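Side-chain contacts in uncharacterized protein (Bacteroides caccae, PDB 4L7A), which is uncharacterized but probably acts as a zinc-dependent metallopeptidase that cleaves peptide bonds: residues S62-K67 against L126-V131; A200-C205 against A234-Y239. One frame throughout, in Å; residues are numbered along the deposited sequence.

Contact 1 (S62-K67 against L126-V131); sequences SVKLAK and LDLTNV
Asp127 OD1, placed between the two leucines, Leu126 and Leu128, that meet Lys64 and Leu65 of the facing helix, accepts from two donors of Thr129. The hydroxyl is the nearer, with Thr129 OG1 at 3.2 Å from Asp127 OD1; it meets the oxygen on its syn side, 24° out of the carboxylate plane. The second bond, from Thr129 N, is weak: 3.5 Å to Asp127 OD1. Together with Asn130 N bonded to Asp127 O at 3.0 Å, they brace a type I turn over Asp127-Asn130, and Asn130 then N-caps helix 131-153 through OD1 to Arg133 N.

No hydrogen bond joins the two segments; aliphatic carbons make the contact. Leu128 divides its branches between two neighbours. Leu128 CD1 lies against the lysine chain, 3.7 Å from Lys64 CD, while Leu128 CD2 lies 4.0 Å from Leu65 CD2. Both partners run at about a right angle to the leucine. Leu128 CG stands anti to its own carbonyl carbon (chi1 -63°), beside the backbone N, and from there the fork reaches both helix residues. Leu65 uses its other methyl differently: Leu65 CD1 and Leu126 CD1 meet tip to tip at 4.0 Å.

The extended Lys64 chain offers methylenes to the leucine and takes its ammonium onward, toward a long, weak ion pair with Asp268. Met134 of helix 131-153 touches both Leu65 and Leu126, and Met122 of strand 115-122 also packs on Leu65.

With 152 Å² buried in total and the nearest CA atoms, Leu65 and Leu128, 8.2 Å apart, the contact joins helix 59-81 to the strand-to-helix connection by dispersion and hydrophobic burial, while the polar bonds within Asp127-Asn130 shape the turn that presents Leu128.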
loop_
_atom_site.group_PDB
_atom_site.type_symbol
_atom_site.label_atom_id
_atom_site.label_comp_id
_atom_site.label_asym_id
_atom_site.label_seq_id
_atom_site.Cartn_x
_atom_site.Cartn_y
_atom_site.Cartn_z
ATOM N N SER A 62 -3.984 -17.356 -1.459
ATOM C CA SER A 62 -4.026 -16.594 -0.210
ATOM C C SER A 62 -2.712 -16.734 0.554
ATOM O O SER A 62 -2.239 -15.791 1.129
ATOM C CB SER A 62 -5.163 -17.028 0.694
ATOM O OG SER A 62 -6.399 -16.758 0.045
ATOM N N VAL A 63 -2.139 -17.926 0.546
ATOM C CA VAL A 63 -0.876 -18.188 1.185
ATOM C C VAL A 63 0.241 -17.378 0.523
ATOM O O VAL A 63 1.104 -16.778 1.215
ATOM C CB VAL A 63 -0.532 -19.689 1.114
ATOM C CG1 VAL A 63 0.843 -19.951 1.697
ATOM C CG2 VAL A 63 -1.558 -20.507 1.870
ATOM N N LYS A 64 0.250 -17.353 -0.809
ATOM C CA LYS A 64 1.279 -16.615 -1.539
ATOM C C LYS A 64 1.189 -15.162 -1.204
ATOM O O LYS A 64 2.194 -14.553 -0.865
ATOM C CB LYS A 64 1.124 -16.798 -3.036
ATOM C CG LYS A 64 1.406 -18.232 -3.431
ATOM C CD LYS A 64 1.529 -18.411 -4.919
ATOM C CE LYS A 64 1.488 -19.871 -5.246
ATOM N NZ LYS A 64 1.639 -19.985 -6.687
ATOM N N LEU A 65 -0.024 -14.622 -1.236
ATOM C CA LEU A 65 -0.225 -13.199 -0.938
ATOM C C LEU A 65 0.122 -12.823 0.499
ATOM O O LEU A 65 0.730 -11.793 0.721
ATOM C CB LEU A 65 -1.649 -12.776 -1.224
ATOM C CG LEU A 65 -1.851 -12.526 -2.692
ATOM C CD1 LEU A 65 -3.338 -12.450 -2.991
ATOM C CD2 LEU A 65 -1.183 -11.194 -3.073
ATOM N N ALA A 66 -0.206 -13.687 1.468
ATOM C CA ALA A 66 0.177 -13.399 2.835
ATOM C C ALA A 66 1.677 -13.307 2.961
ATOM O O ALA A 66 2.178 -12.482 3.714
ATOM C CB ALA A 66 -0.337 -14.439 3.760
ATOM N N LYS A 67 2.406 -14.109 2.231
ATOM C CA LYS A 67 3.877 -14.072 2.318
ATOM C C LYS A 67 4.480 -12.894 1.529
ATOM O O LYS A 67 5.506 -12.317 1.939
ATOM C CB LYS A 67 4.506 -15.370 1.806
ATOM C CG LYS A 67 4.187 -16.591 2.639
ATOM C CD LYS A 67 5.117 -17.736 2.319
ATOM C CE LYS A 67 4.920 -18.923 3.315
ATOM N NZ LYS A 67 5.822 -20.012 2.921
ATOM N N LEU A 126 -3.881 -12.679 -11.328
ATOM C CA LEU A 126 -2.726 -11.965 -10.803
ATOM C C LEU A 126 -1.395 -12.518 -11.346
ATOM O O LEU A 126 -1.208 -13.700 -11.343
ATOM C CB LEU A 126 -2.652 -12.125 -9.279
ATOM C CG LEU A 126 -3.319 -11.139 -8.344
ATOM C CD1 LEU A 126 -3.278 -11.699 -6.887
ATOM C CD2 LEU A 126 -2.584 -9.802 -8.458
ATOM N N ASP A 127 -0.474 -11.650 -11.756
ATOM C CA ASP A 127 0.887 -12.055 -11.996
ATOM C C ASP A 127 1.741 -11.558 -10.802
ATOM O O ASP A 127 2.141 -10.396 -10.745
ATOM C CB ASP A 127 1.394 -11.461 -13.307
ATOM C CG ASP A 127 2.846 -11.831 -13.598
ATOM O OD1 ASP A 127 3.490 -12.540 -12.788
ATOM O OD2 ASP A 127 3.354 -11.385 -14.642
ATOM N N LEU A 128 2.059 -12.465 -9.887
ATOM C CA LEU A 128 2.570 -12.066 -8.570
ATOM C C LEU A 128 3.972 -11.477 -8.571
ATOM O O LEU A 128 4.330 -10.710 -7.667
ATOM C CB LEU A 128 2.534 -13.244 -7.604
ATOM C CG LEU A 128 1.153 -13.801 -7.285
ATOM C CD1 LEU A 128 1.285 -15.190 -6.699
ATOM C CD2 LEU A 128 0.428 -12.896 -6.313
ATOM N N THR A 129 4.730 -11.801 -9.603
ATOM C CA THR A 129 6.050 -11.272 -9.751
ATOM C C THR A 129 6.057 -9.959 -10.565
ATOM O O THR A 129 7.108 -9.384 -10.695
ATOM C CB THR A 129 7.003 -12.291 -10.417
ATOM O OG1 THR A 129 6.493 -12.622 -11.717
ATOM C CG2 THR A 129 7.132 -13.547 -9.551
ATOM N N ASN A 130 4.932 -9.524 -11.139
ATOM C CA ASN A 130 4.922 -8.260 -11.883
ATOM C C ASN A 130 4.778 -7.092 -10.927
ATOM O O ASN A 130 3.700 -6.830 -10.394
ATOM C CB ASN A 130 3.809 -8.226 -12.899
ATOM C CG ASN A 130 3.883 -7.001 -13.774
ATOM O OD1 ASN A 130 4.079 -5.878 -13.309
ATOM N ND2 ASN A 130 3.673 -7.204 -15.052
ATOM N N VAL A 131 5.910 -6.459 -10.656
ATOM C CA VAL A 131 6.051 -5.411 -9.674
ATOM C C VAL A 131 5.117 -4.240 -9.982
ATOM O O VAL A 131 4.388 -3.806 -9.080
ATOM C CB VAL A 131 7.502 -4.931 -9.580
ATOM C CG1 VAL A 131 7.606 -3.736 -8.637
ATOM C CG2 VAL A 131 8.383 -6.072 -9.076
#

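Contact 2 (A200-C205 against A234-Y239)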
loop_
_atom_site.group_PDB
_atom_site.type_symbol
_atom_site.label_atom_id
_atom_site.label_comp_id
_atom_site.label_asym_id
_atom_site.label_seq_id
_atom_site.Cartn_x
_atom_site.Cartn_y
_atom_site.Cartn_z
ATOM N N ALA A 200 0.136 12.068 1.557
ATOM C CA ALA A 200 0.047 10.619 1.531
ATOM C C ALA A 200 0.459 10.064 0.146
ATOM O O ALA A 200 1.112 9.034 0.075
ATOM C CB ALA A 200 -1.370 10.106 1.907
ATOM N N GLU A 201 0.106 10.789 -0.921
ATOM C CA GLU A 201 0.450 10.397 -2.290
ATOM C C GLU A 201 1.926 10.561 -2.587
ATOM O O GLU A 201 2.519 9.698 -3.241
ATOM C CB GLU A 201 -0.349 11.190 -3.307
ATOM C CG GLU A 201 -1.845 10.774 -3.423
ATOM C CD GLU A 201 -1.994 9.409 -4.106
ATOM O OE1 GLU A 201 -2.004 9.404 -5.356
ATOM O OE2 GLU A 201 -2.049 8.363 -3.409
ATOM N N VAL A 202 2.526 11.653 -2.130
ATOM C CA VAL A 202 3.953 11.843 -2.351
ATOM C C VAL A 202 4.681 10.690 -1.706
ATOM O O VAL A 202 5.508 10.066 -2.304
ATOM C CB VAL A 202 4.418 13.212 -1.852
ATOM C CG1 VAL A 202 5.946 13.298 -1.833
ATOM C CG2 VAL A 202 3.844 14.299 -2.719
ATOM N N THR A 203 4.334 10.356 -0.476
ATOM C CA THR A 203 4.966 9.265 0.250
ATOM C C THR A 203 4.784 7.908 -0.437
ATOM O O THR A 203 5.746 7.158 -0.646
ATOM C CB THR A 203 4.358 9.162 1.693
ATOM O OG1 THR A 203 4.387 10.435 2.360
ATOM C CG2 THR A 203 5.119 8.143 2.533
ATOM N N ALA A 204 3.535 7.581 -0.821
ATOM C CA ALA A 204 3.212 6.312 -1.443
ATOM C C ALA A 204 3.798 6.179 -2.848
ATOM O O ALA A 204 4.234 5.066 -3.241
ATOM C CB ALA A 204 1.723 6.136 -1.531
ATOM N N CYS A 205 3.781 7.269 -3.599
ATOM C CA CYS A 205 4.432 7.244 -4.939
ATOM C C CYS A 205 5.947 7.102 -4.815
ATOM O O CYS A 205 6.580 6.298 -5.512
ATOM C CB CYS A 205 4.088 8.471 -5.754
ATOM S SG CYS A 205 2.326 8.568 -6.259
ATOM N N ALA A 234 11.267 16.796 -0.058
ATOM C CA ALA A 234 12.262 17.058 0.960
ATOM C C ALA A 234 11.572 17.176 2.320
ATOM O O ALA A 234 12.059 16.670 3.351
ATOM C CB ALA A 234 13.022 18.292 0.655
HETATM N N MSE A 235 10.423 17.831 2.330
HETATM C CA MSE A 235 9.682 18.019 3.569
HETATM C C MSE A 235 9.169 16.684 4.148
HETATM O O MSE A 235 9.250 16.436 5.353
HETATM C CB MSE A 235 8.525 18.970 3.341
HETATM C CG MSE A 235 7.932 19.438 4.679
HETATM SE SE MSE A 235 6.730 20.979 4.471
HETATM C CE MSE A 235 7.983 22.307 3.882
ATOM N N VAL A 236 8.671 15.814 3.278
ATOM C CA VAL A 236 8.283 14.448 3.686
ATOM C C VAL A 236 9.486 13.649 4.245
ATOM O O VAL A 236 9.379 13.031 5.297
ATOM C CB VAL A 236 7.641 13.657 2.517
ATOM C CG1 VAL A 236 7.328 12.200 2.914
ATOM C CG2 VAL A 236 6.350 14.330 2.106
ATOM N N LYS A 237 10.598 13.639 3.519
ATOM C CA LYS A 237 11.793 12.999 4.020
ATOM C C LYS A 237 12.126 13.502 5.437
ATOM O O LYS A 237 12.428 12.709 6.326
ATOM C CB LYS A 237 12.944 13.241 3.088
ATOM C CG LYS A 237 12.919 12.369 1.866
ATOM C CD LYS A 237 14.144 12.700 0.950
ATOM C CE LYS A 237 14.169 11.723 -0.243
ATOM N NZ LYS A 237 14.981 12.299 -1.379
ATOM N N LYS A 238 12.083 14.819 5.627
ATOM C CA LYS A 238 12.412 15.430 6.899
ATOM C C LYS A 238 11.424 15.025 7.990
ATOM O O LYS A 238 11.819 14.716 9.088
ATOM C CB LYS A 238 12.475 16.950 6.744
ATOM C CG LYS A 238 12.799 17.702 8.059
ATOM C CD LYS A 238 13.102 19.196 7.830
ATOM C CE LYS A 238 12.967 20.009 9.131
ATOM N NZ LYS A 238 13.921 19.569 10.195
ATOM N N TYR A 239 10.135 15.021 7.662
ATOM C CA TYR A 239 9.101 14.581 8.561
ATOM C C TYR A 239 9.324 13.103 8.962
ATOM O O TYR A 239 9.239 12.763 10.161
ATOM C CB TYR A 239 7.722 14.705 7.903
ATOM C CG TYR A 239 6.610 13.932 8.627
ATOM C CD1 TYR A 239 6.076 14.391 9.838
ATOM C CD2 TYR A 239 6.116 12.740 8.118
ATOM C CE1 TYR A 239 5.068 13.678 10.515
ATOM C CE2 TYR A 239 5.108 12.024 8.783
ATOM C CZ TYR A 239 4.605 12.502 9.987
ATOM O OH TYR A 239 3.608 11.768 10.623
#
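Val236 carries its whole segment's side of this contact, its two methyls meeting Val202 and Thr203 on successive positions of helix 195-208. The apolar part is a valine pair: Val202 CG1 lies 4.1 Å from Val236 CG2, and the side chains cross at a slant. In Val236, CG1 is anti to the backbone N (chi1 176°) and CG2 anti to the carbonyl carbon; this rotation turns CG1 to Thr203 and CG2 to Val202.

The second kind is a hydroxyl against a methyl. Thr203 OG1 comes within 3.5 Å of Val236 CG1, a van der Waals approach, since carbon offers no conventional donor. The polar need of this buried hydroxyl is met within its own helix: OG1 lies anti to the Thr203 carbonyl carbon (chi1 -51°), beside the backbone N, and hydrogen-bonds to Ile199 O, one turn earlier.

No hydrogen bond crosses between the segments, and only 105 Å² is buried by both together. The backbones are nevertheless close, with Thr203 CA 7.0 Å from Val236 CA. Tyr160 of helix 160-163 touches both valines and extends the same apolar patch.

Away from this interface, Glu201 OE2 hydrogen-bonds to His144 ND1, and its OE1 makes a salt bridge to Lys140. His144 opens the HEXXH sequence of helix 131-153, so this bond is consistent with a second-shell carboxylate orienting a zinc-ligand histidine, as in gluzincin relatives. The valine-threonine packing thus joins helix 211-244 to helix 195-208, which in turn meets, through Ala200, Glu201 and Ala204, what is probably the active-site helix of a Peptidase_MA-type metallopeptidase.

Overall arrangement
Contact 1 is complete in sequence before contact 2 begins, and the two lie on opposite sides of the chain's centre, their own centres 26 Å apart and their nearest atoms about 11 Å apart without touching. They share no helix or strand directly. Helix 131-153 relates them: segment 126-131 of contact 1 leads from strand 115-122 into its start, whereas helix 195-208 of contact 2 packs against it through Ala200 and Ala204 on His144. One contact therefore ties helix 59-81 to the entry of the HEXXH helix, and the other joins helix 195-208 to helix 211-244, so that neighbours of the probable zinc-site helix are held from different sides of the fold.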